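Local coordinates for 378aa long hypothetical citrate synthase (Sulfolobus tokodaii, PDB 1VGM), which is a hypothetical protein of the citrate synthase family, mainly helical, with two chains in its assembly and its own function not established, at residues S73-E78 against S106-K111. Residues are numbered along the deposited sequence; the frame is centred on the assembly and turned at random.
Sequences SFEVPE and SIYDPK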
loop_
_atom_site.group_PDB
_atom_site.type_symbol
_atom_site.label_atom_id
_atom_site.label_comp_id
_atom_site.label_asym_id
_atom_site.label_seq_id
_atom_site.Cartn_x
_atom_site.Cartn_y
_atom_site.Cartn_z
ATOM N N SER A 73 -4.674 21.413 -12.927
ATOM C CA SER A 73 -4.004 20.173 -12.545
ATOM C C SER A 73 -4.723 18.876 -12.936
ATOM O O SER A 73 -4.401 17.813 -12.401
ATOM C CB SER A 73 -3.748 20.168 -11.040
ATOM O OG SER A 73 -2.954 21.270 -10.651
ATOM N N PHE A 74 -5.678 18.948 -13.862
ATOM C CA PHE A 74 -6.486 17.774 -14.221
ATOM C C PHE A 74 -5.767 16.805 -15.162
ATOM O O PHE A 74 -6.093 15.616 -15.214
ATOM C CB PHE A 74 -7.809 18.212 -14.865
ATOM C CG PHE A 74 -8.839 18.682 -13.874
ATOM C CD1 PHE A 74 -9.471 19.912 -14.046
ATOM C CD2 PHE A 74 -9.194 17.892 -12.778
ATOM C CE1 PHE A 74 -10.434 20.362 -13.135
ATOM C CE2 PHE A 74 -10.152 18.329 -11.859
ATOM C CZ PHE A 74 -10.781 19.564 -12.041
ATOM N N GLU A 75 -4.796 17.317 -15.911
ATOM C CA GLU A 75 -4.012 16.493 -16.829
ATOM C C GLU A 75 -3.337 15.343 -16.085
ATOM O O GLU A 75 -2.876 15.514 -14.958
ATOM C CB GLU A 75 -2.939 17.349 -17.507
ATOM C CG GLU A 75 -2.330 18.399 -16.577
ATOM C CD GLU A 75 -0.866 18.687 -16.876
ATOM O OE1 GLU A 75 -0.551 19.004 -18.047
ATOM O OE2 GLU A 75 -0.037 18.600 -15.940
ATOM N N VAL A 76 -3.262 14.181 -16.724
ATOM C CA VAL A 76 -2.415 13.093 -16.238
ATOM C C VAL A 76 -1.500 12.587 -17.352
ATOM O O VAL A 76 -1.765 12.810 -18.534
ATOM C CB VAL A 76 -3.263 11.897 -15.742
ATOM C CG1 VAL A 76 -4.048 12.285 -14.499
ATOM C CG2 VAL A 76 -4.200 11.441 -16.853
ATOM N N PRO A 77 -0.413 11.891 -16.989
ATOM C CA PRO A 77 0.462 11.302 -18.010
ATOM C C PRO A 77 -0.361 10.422 -18.932
ATOM O O PRO A 77 -1.345 9.814 -18.500
ATOM C CB PRO A 77 1.471 10.489 -17.200
ATOM C CG PRO A 77 1.483 11.151 -15.850
ATOM C CD PRO A 77 0.065 11.602 -15.625
ATOM N N GLU A 78 0.025 10.356 -20.203
ATOM C CA GLU A 78 -0.768 9.607 -21.165
ATOM C C GLU A 78 -0.672 8.116 -20.860
ATOM O O GLU A 78 -1.550 7.335 -21.239
ATOM C CB GLU A 78 -0.305 9.912 -22.598
ATOM C CG GLU A 78 1.103 9.469 -22.944
ATOM C CD GLU A 78 1.470 9.822 -24.379
ATOM O OE1 GLU A 78 2.394 9.189 -24.935
ATOM O OE2 GLU A 78 0.832 10.736 -24.951
ATOM N N SER A 106 5.302 6.933 -10.344
ATOM C CA SER A 106 6.482 6.665 -11.162
ATOM C C SER A 106 6.915 7.878 -11.984
ATOM O O SER A 106 8.112 8.146 -12.139
ATOM C CB SER A 106 6.220 5.483 -12.100
ATOM O OG SER A 106 6.241 4.255 -11.396
ATOM N N ILE A 107 5.942 8.606 -12.516
ATOM C CA ILE A 107 6.243 9.636 -13.495
ATOM C C ILE A 107 6.469 10.988 -12.834
ATOM O O ILE A 107 7.418 11.692 -13.176
ATOM C CB ILE A 107 5.124 9.741 -14.548
ATOM C CG1 ILE A 107 5.092 8.454 -15.377
ATOM C CG2 ILE A 107 5.363 10.949 -15.461
ATOM C CD1 ILE A 107 4.026 8.418 -16.434
ATOM N N TYR A 108 5.618 11.343 -11.873
ATOM C CA TYR A 108 5.826 12.566 -11.090
ATOM C C TYR A 108 6.857 12.397 -9.973
ATOM O O TYR A 108 7.688 13.276 -9.746
ATOM C CB TYR A 108 4.504 13.049 -10.491
ATOM C CG TYR A 108 3.458 13.447 -11.515
ATOM C CD1 TYR A 108 2.153 12.962 -11.430
ATOM C CD2 TYR A 108 3.768 14.327 -12.550
ATOM C CE1 TYR A 108 1.182 13.348 -12.348
ATOM C CE2 TYR A 108 2.801 14.718 -13.474
ATOM C CZ TYR A 108 1.512 14.226 -13.364
ATOM O OH TYR A 108 0.546 14.628 -14.258
ATOM N N ASP A 109 6.801 11.269 -9.274
ATOM C CA ASP A 109 7.716 11.009 -8.165
ATOM C C ASP A 109 8.027 12.266 -7.339
ATOM O O ASP A 109 9.185 12.681 -7.208
ATOM C CB ASP A 109 9.014 10.405 -8.700
ATOM C CG ASP A 109 9.791 9.670 -7.632
ATOM O OD1 ASP A 109 9.272 9.552 -6.507
ATOM O OD2 ASP A 109 10.914 9.212 -7.915
ATOM N N PRO A 110 6.991 12.879 -6.753
ATOM C CA PRO A 110 7.211 14.132 -6.019
ATOM C C PRO A 110 8.020 13.940 -4.739
ATOM O O PRO A 110 7.848 12.951 -4.026
ATOM C CB PRO A 110 5.799 14.623 -5.731
ATOM C CG PRO A 110 5.007 13.350 -5.586
ATOM C CD PRO A 110 5.607 12.395 -6.612
ATOM N N LYS A 111 8.897 14.899 -4.457
ATOM C CA LYS A 111 9.597 14.954 -3.181
ATOM C C LYS A 111 8.712 15.585 -2.117
ATOM O O LYS A 111 7.923 16.488 -2.409
ATOM C CB LYS A 111 10.878 15.779 -3.313
ATOM C CG LYS A 111 11.953 15.144 -4.177
ATOM C CD LYS A 111 13.173 16.052 -4.232
ATOM C CE LYS A 111 14.166 15.615 -5.296
ATOM N NZ LYS A 111 15.349 16.524 -5.299
HETATM O O HOH W 1 1.208 15.952 -16.589
#
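The phenol ring of Tyr108 meets Pro77 at its hydroxyl end, the two side chains reaching toward each other tip to tip. Pro77 approaches the ring obliquely, CD lying 3.8 Å from Tyr108 CZ and 3.4 Å from Tyr108 OH. At the edge of the ring and in its plane sits a water, 2.8 Å from Tyr108 OH, which gives a weak, 3.0 Å hydrogen bond to Glu75 OE2. No direct hydrogen bond joins the two segments, and the carboxylate is linked to the phenol through this water, Glu75 OE2 standing 4.4 Å from Tyr108 OH. Pro77 also slides past Ile107, the two side chains running in opposite directions: its CB is 3.4 Å from Ile107 CD1, tighter than usual for two carbons, while its CG touches Ile107 CD1 and CG2. In Ile107, CG2 is anti to the backbone N and CD1 anti to CA (chi2 179°), and both methyls meet the proline ring. The contact is a small surface patch of the mainly helical citrate synthase fold, where the loop between helices 60-71 and 78-84 packs on the C-terminal end of helix 93-108; just beyond it Asp109 departs from helical geometry with a positive phi (37°). Lys127 of helix 117-139 hydrogen-bonds through NZ to the carbonyl oxygens of Ser73 and Glu75, and weakly to Tyr108 OH. Ile107 also packs on Met87 of the second subunit, and Asp109 forms a salt bridge through OD1 with Lys215 of that subunit.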